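Local coordinates for glycosyl hydrolases family 31 family protein (Aspergillus niger, PDB 6DRU) that releases alpha-xylose from the non-reducing terminal glucose of xyloglucan oligosaccharides as a family 31 glycoside hydrolase, at residues 652-666 and 690-704. Residues are numbered along the deposited sequence; the frame is centred on the assembly and turned at random.
With NAG (2-acetamido-2-deoxy-beta-D-glucopyranose), chain E.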
# COMPACT_ATOMS: atom_id res chain seq x y z
N SER A 652 16.62 -49.01 -0.38
CA SER A 652 15.26 -48.88 -0.90
C SER A 652 14.29 -49.41 0.15
O SER A 652 14.15 -50.63 0.31
CB SER A 652 15.08 -49.61 -2.23
OG SER A 652 13.74 -49.55 -2.67
N PRO A 653 13.61 -48.53 0.88
CA PRO A 653 12.73 -49.00 1.95
C PRO A 653 11.47 -49.65 1.41
O PRO A 653 10.99 -49.35 0.32
CB PRO A 653 12.39 -47.71 2.72
CG PRO A 653 13.37 -46.68 2.24
CD PRO A 653 13.71 -47.07 0.84
N VAL A 654 10.92 -50.57 2.21
CA VAL A 654 9.65 -51.21 1.89
C VAL A 654 8.52 -50.31 2.37
O VAL A 654 8.41 -50.03 3.57
CB VAL A 654 9.55 -52.60 2.53
CG1 VAL A 654 8.15 -53.16 2.38
CG2 VAL A 654 10.56 -53.55 1.89
N THR A 655 7.69 -49.84 1.43
CA THR A 655 6.66 -48.86 1.73
C THR A 655 5.25 -49.45 1.63
O THR A 655 4.28 -48.69 1.47
CB THR A 655 6.79 -47.67 0.79
OG1 THR A 655 6.49 -48.07 -0.55
CG2 THR A 655 8.21 -47.12 0.83
N LEU A 656 5.12 -50.76 1.73
CA LEU A 656 3.82 -51.41 1.66
C LEU A 656 3.73 -52.49 2.73
O LEU A 656 4.74 -53.10 3.09
CB LEU A 656 3.56 -52.03 0.28
CG LEU A 656 3.32 -51.05 -0.87
CD1 LEU A 656 3.14 -51.80 -2.17
CD2 LEU A 656 2.12 -50.17 -0.57
N PRO A 657 2.53 -52.75 3.25
CA PRO A 657 2.37 -53.79 4.26
C PRO A 657 2.19 -55.16 3.63
O PRO A 657 1.82 -55.30 2.46
CB PRO A 657 1.10 -53.36 5.00
CG PRO A 657 0.29 -52.70 3.94
CD PRO A 657 1.27 -52.02 3.00
N ASN A 658 2.48 -56.19 4.43
CA ASN A 658 2.35 -57.59 4.03
C ASN A 658 3.14 -57.86 2.75
O ASN A 658 2.59 -58.11 1.68
CB ASN A 658 0.87 -57.95 3.87
CG ASN A 658 0.64 -59.45 3.75
OD1 ASN A 658 1.35 -60.25 4.36
ND2 ASN A 658 -0.34 -59.84 2.95
N VAL A 659 4.46 -57.78 2.89
CA VAL A 659 5.38 -57.88 1.77
C VAL A 659 6.55 -58.77 2.16
O VAL A 659 7.15 -58.58 3.22
CB VAL A 659 5.87 -56.49 1.31
CG1 VAL A 659 7.22 -56.60 0.61
CG2 VAL A 659 4.85 -55.84 0.40
N THR A 660 6.88 -59.73 1.29
CA THR A 660 8.05 -60.57 1.44
C THR A 660 9.00 -60.46 0.26
O THR A 660 10.13 -60.96 0.35
CB THR A 660 7.65 -62.04 1.63
OG1 THR A 660 6.63 -62.38 0.68
CG2 THR A 660 7.11 -62.27 3.03
N GLU A 661 8.59 -59.81 -0.82
CA GLU A 661 9.42 -59.58 -1.99
C GLU A 661 9.33 -58.10 -2.35
O GLU A 661 8.25 -57.51 -2.31
CB GLU A 661 8.95 -60.41 -3.19
CG GLU A 661 9.25 -61.89 -3.14
CD GLU A 661 9.56 -62.44 -4.52
OE1 GLU A 661 9.76 -61.63 -5.45
OE2 GLU A 661 9.58 -63.68 -4.67
N TRP A 662 10.47 -57.51 -2.69
CA TRP A 662 10.51 -56.09 -3.02
C TRP A 662 11.26 -55.89 -4.32
O TRP A 662 12.37 -56.43 -4.49
CB TRP A 662 11.15 -55.28 -1.89
CG TRP A 662 10.83 -53.82 -1.99
CD1 TRP A 662 11.69 -52.81 -2.30
CD2 TRP A 662 9.55 -53.22 -1.81
NE1 TRP A 662 11.03 -51.61 -2.30
CE2 TRP A 662 9.71 -51.83 -2.01
CE3 TRP A 662 8.28 -53.71 -1.48
CZ2 TRP A 662 8.65 -50.93 -1.90
CZ3 TRP A 662 7.23 -52.82 -1.38
CH2 TRP A 662 7.42 -51.44 -1.58
N PRO A 663 10.71 -55.12 -5.27
CA PRO A 663 11.42 -54.88 -6.53
C PRO A 663 12.35 -53.68 -6.45
O PRO A 663 11.89 -52.54 -6.30
CB PRO A 663 10.28 -54.65 -7.53
CG PRO A 663 9.12 -54.15 -6.69
CD PRO A 663 9.43 -54.40 -5.22
N VAL A 664 13.65 -53.92 -6.56
CA VAL A 664 14.67 -52.87 -6.49
C VAL A 664 15.33 -52.74 -7.85
O VAL A 664 15.74 -53.75 -8.45
CB VAL A 664 15.71 -53.18 -5.40
CG1 VAL A 664 16.78 -52.10 -5.38
CG2 VAL A 664 15.04 -53.30 -4.04
N TYR A 665 15.43 -51.51 -8.34
CA TYR A 665 16.15 -51.24 -9.58
C TYR A 665 17.63 -51.04 -9.27
O TYR A 665 18.00 -50.08 -8.59
CB TYR A 665 15.59 -50.02 -10.31
CG TYR A 665 16.39 -49.69 -11.55
CD1 TYR A 665 16.24 -50.45 -12.70
CD2 TYR A 665 17.29 -48.64 -11.56
CE1 TYR A 665 16.97 -50.17 -13.84
CE2 TYR A 665 18.02 -48.35 -12.70
CZ TYR A 665 17.85 -49.12 -13.83
OH TYR A 665 18.57 -48.84 -14.97
N LEU A 666 18.47 -51.94 -9.78
CA LEU A 666 19.91 -51.80 -9.65
C LEU A 666 20.43 -51.01 -10.84
O LEU A 666 20.32 -51.48 -11.98
CB LEU A 666 20.58 -53.16 -9.59
CG LEU A 666 20.09 -54.06 -8.46
CD1 LEU A 666 20.56 -55.48 -8.67
CD2 LEU A 666 20.55 -53.52 -7.11
N GLN A 690 18.94 -53.52 -14.33
CA GLN A 690 17.71 -54.30 -14.33
C GLN A 690 17.01 -54.15 -12.99
O GLN A 690 17.61 -53.71 -12.00
CB GLN A 690 17.99 -55.78 -14.61
CG GLN A 690 19.18 -56.31 -13.83
CD GLN A 690 19.09 -57.80 -13.57
OE1 GLN A 690 18.14 -58.46 -13.98
NE2 GLN A 690 20.10 -58.33 -12.88
N VAL A 691 15.74 -54.52 -12.97
CA VAL A 691 14.95 -54.57 -11.74
C VAL A 691 14.95 -56.00 -11.22
O VAL A 691 14.64 -56.94 -11.96
CB VAL A 691 13.51 -54.08 -11.98
CG1 VAL A 691 12.66 -54.29 -10.73
CG2 VAL A 691 13.51 -52.61 -12.38
N VAL A 692 15.31 -56.16 -9.96
CA VAL A 692 15.37 -57.48 -9.33
C VAL A 692 14.41 -57.50 -8.15
O VAL A 692 14.20 -56.48 -7.48
CB VAL A 692 16.81 -57.84 -8.89
CG1 VAL A 692 17.76 -57.74 -10.07
CG2 VAL A 692 17.27 -56.94 -7.76
N LYS A 693 13.81 -58.66 -7.91
CA LYS A 693 12.91 -58.87 -6.78
C LYS A 693 13.66 -59.67 -5.72
O LYS A 693 13.89 -60.87 -5.89
CB LYS A 693 11.63 -59.57 -7.22
CG LYS A 693 10.67 -58.68 -8.00
CD LYS A 693 9.82 -59.49 -8.97
CE LYS A 693 9.15 -58.60 -10.01
NZ LYS A 693 10.15 -58.02 -10.96
N VAL A 694 14.03 -59.01 -4.63
CA VAL A 694 14.85 -59.61 -3.59
C VAL A 694 13.99 -60.01 -2.40
O VAL A 694 12.91 -59.45 -2.20
CB VAL A 694 15.99 -58.66 -3.18
CG1 VAL A 694 16.88 -58.39 -4.36
CG2 VAL A 694 15.41 -57.37 -2.64
N PRO A 695 14.43 -60.98 -1.59
CA PRO A 695 13.67 -61.35 -0.39
C PRO A 695 13.69 -60.22 0.63
O PRO A 695 14.76 -59.78 1.07
CB PRO A 695 14.40 -62.59 0.13
CG PRO A 695 15.79 -62.45 -0.41
CD PRO A 695 15.63 -61.81 -1.76
N ALA A 696 12.50 -59.75 1.01
CA ALA A 696 12.35 -58.66 1.96
C ALA A 696 11.38 -59.07 3.06
O ALA A 696 10.22 -58.64 3.08
CB ALA A 696 11.87 -57.38 1.26
N PRO A 697 11.83 -59.91 4.00
CA PRO A 697 11.01 -60.17 5.19
C PRO A 697 10.95 -58.94 6.08
O PRO A 697 11.59 -57.93 5.78
CB PRO A 697 11.73 -61.34 5.87
CG PRO A 697 13.14 -61.20 5.44
CD PRO A 697 13.10 -60.65 4.04
N LEU A 698 10.20 -59.00 7.19
CA LEU A 698 10.01 -57.80 8.00
C LEU A 698 11.29 -57.35 8.68
O LEU A 698 11.45 -56.16 8.96
CB LEU A 698 8.91 -58.04 9.04
CG LEU A 698 8.77 -57.05 10.19
CD1 LEU A 698 8.21 -55.73 9.68
CD2 LEU A 698 7.89 -57.61 11.29
N GLN A 699 12.24 -58.27 8.91
CA GLN A 699 13.48 -57.93 9.59
C GLN A 699 14.56 -57.43 8.64
O GLN A 699 15.61 -56.99 9.12
CB GLN A 699 14.01 -59.15 10.35
CG GLN A 699 12.95 -60.15 10.77
CD GLN A 699 12.62 -61.15 9.68
OE1 GLN A 699 13.45 -61.44 8.81
NE2 GLN A 699 11.40 -61.69 9.70
N HIS A 700 14.35 -57.50 7.33
CA HIS A 700 15.35 -57.12 6.34
C HIS A 700 14.86 -55.94 5.52
O HIS A 700 13.74 -55.97 5.00
CB HIS A 700 15.69 -58.31 5.43
CG HIS A 700 16.38 -59.43 6.13
ND1 HIS A 700 17.01 -59.28 7.35
CD2 HIS A 700 16.54 -60.73 5.79
CE1 HIS A 700 17.53 -60.43 7.73
NE2 HIS A 700 17.26 -61.33 6.80
N ILE A 701 15.69 -54.92 5.40
CA ILE A 701 15.42 -53.77 4.54
C ILE A 701 16.25 -53.92 3.27
O ILE A 701 17.46 -54.17 3.37
CB ILE A 701 15.72 -52.43 5.24
CG1 ILE A 701 15.50 -51.27 4.27
CG2 ILE A 701 17.12 -52.42 5.85
CD1 ILE A 701 15.70 -49.92 4.89
N PRO A 702 15.66 -53.80 2.08
CA PRO A 702 16.43 -54.01 0.85
C PRO A 702 17.61 -53.06 0.71
O PRO A 702 17.44 -51.86 0.53
CB PRO A 702 15.39 -53.78 -0.25
CG PRO A 702 14.08 -54.08 0.40
CD PRO A 702 14.22 -53.62 1.82
N VAL A 703 18.82 -53.61 0.82
CA VAL A 703 20.05 -52.84 0.73
C VAL A 703 21.07 -53.65 -0.06
O VAL A 703 21.33 -54.82 0.26
CB VAL A 703 20.62 -52.50 2.13
CG1 VAL A 703 22.04 -51.96 2.01
CG2 VAL A 703 19.72 -51.49 2.83
N PHE A 704 21.64 -53.04 -1.09
CA PHE A 704 22.75 -53.60 -1.84
C PHE A 704 24.01 -52.80 -1.54
O PHE A 704 23.95 -51.71 -0.96
CB PHE A 704 22.47 -53.60 -3.35
CG PHE A 704 21.24 -54.37 -3.74
CD1 PHE A 704 19.98 -53.82 -3.60
CD2 PHE A 704 21.35 -55.65 -4.26
CE1 PHE A 704 18.86 -54.52 -3.96
CE2 PHE A 704 20.23 -56.36 -4.63
CZ PHE A 704 18.98 -55.79 -4.48
C1 NAG E . 5.02 -44.94 -5.96
C2 NAG E . 4.21 -45.45 -4.77
C3 NAG E . 2.78 -45.06 -4.84
C4 NAG E . 2.65 -43.58 -5.12
C5 NAG E . 3.43 -43.24 -6.37
C6 NAG E . 3.30 -41.76 -6.67
C7 NAG E . 4.97 -47.48 -3.61
C8 NAG E . 5.08 -48.99 -3.54
N2 NAG E . 4.31 -46.87 -4.71
O3 NAG E . 2.15 -45.41 -3.64
O4 NAG E . 1.30 -43.24 -5.30
O5 NAG E . 4.78 -43.57 -6.16
O6 NAG E . 4.57 -41.16 -6.74
O7 NAG E . 5.44 -46.80 -2.73
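Leu666 lays CD2 almost squarely over the centre of the Phe704 ring, a CH-pi contact 3.4 Å from the centroid, while its other branch, CD1, turns to Val692 CG2. Beside it Val664 splits its two methyls: CG1, anti to the backbone N (chi1 178°), goes to Phe704 CE1, and CG2 goes to Pro702 CB at 3.8 Å. Pro702 is the wedge here, its CG against Trp662 CD1 and its CD against Val654 CG2. Trp662, Val664, Leu666, Val692 and Val694 form this tight face; Pro702, Phe704, Val654 and Ala696 pack against or beside it, and Trp677 and Tyr679 add to it. On the other face Glu661 and Lys693 are exposed and loose: Glu661 OE1 rests on Lys693 CB at 3.3 Å, yet stays 6.6 Å from Lys693 NZ. Pro663 and Val691 are partly exposed, but Tyr665 is buried, with Val691 CG2 at its ring edge. The antiparallel ladder runs from Ala696 N-Thr660 O (2.7 Å) through the doubly bonded pairs Trp662/Val694 and Val664/Val692 to Leu666/Gln690, where Gln690 N to Leu666 O is weak. A two-stranded antiparallel ribbon thus packs against the sheet containing strand 703-705, within the beta-rich C-terminal domain of family 31 glycosidases.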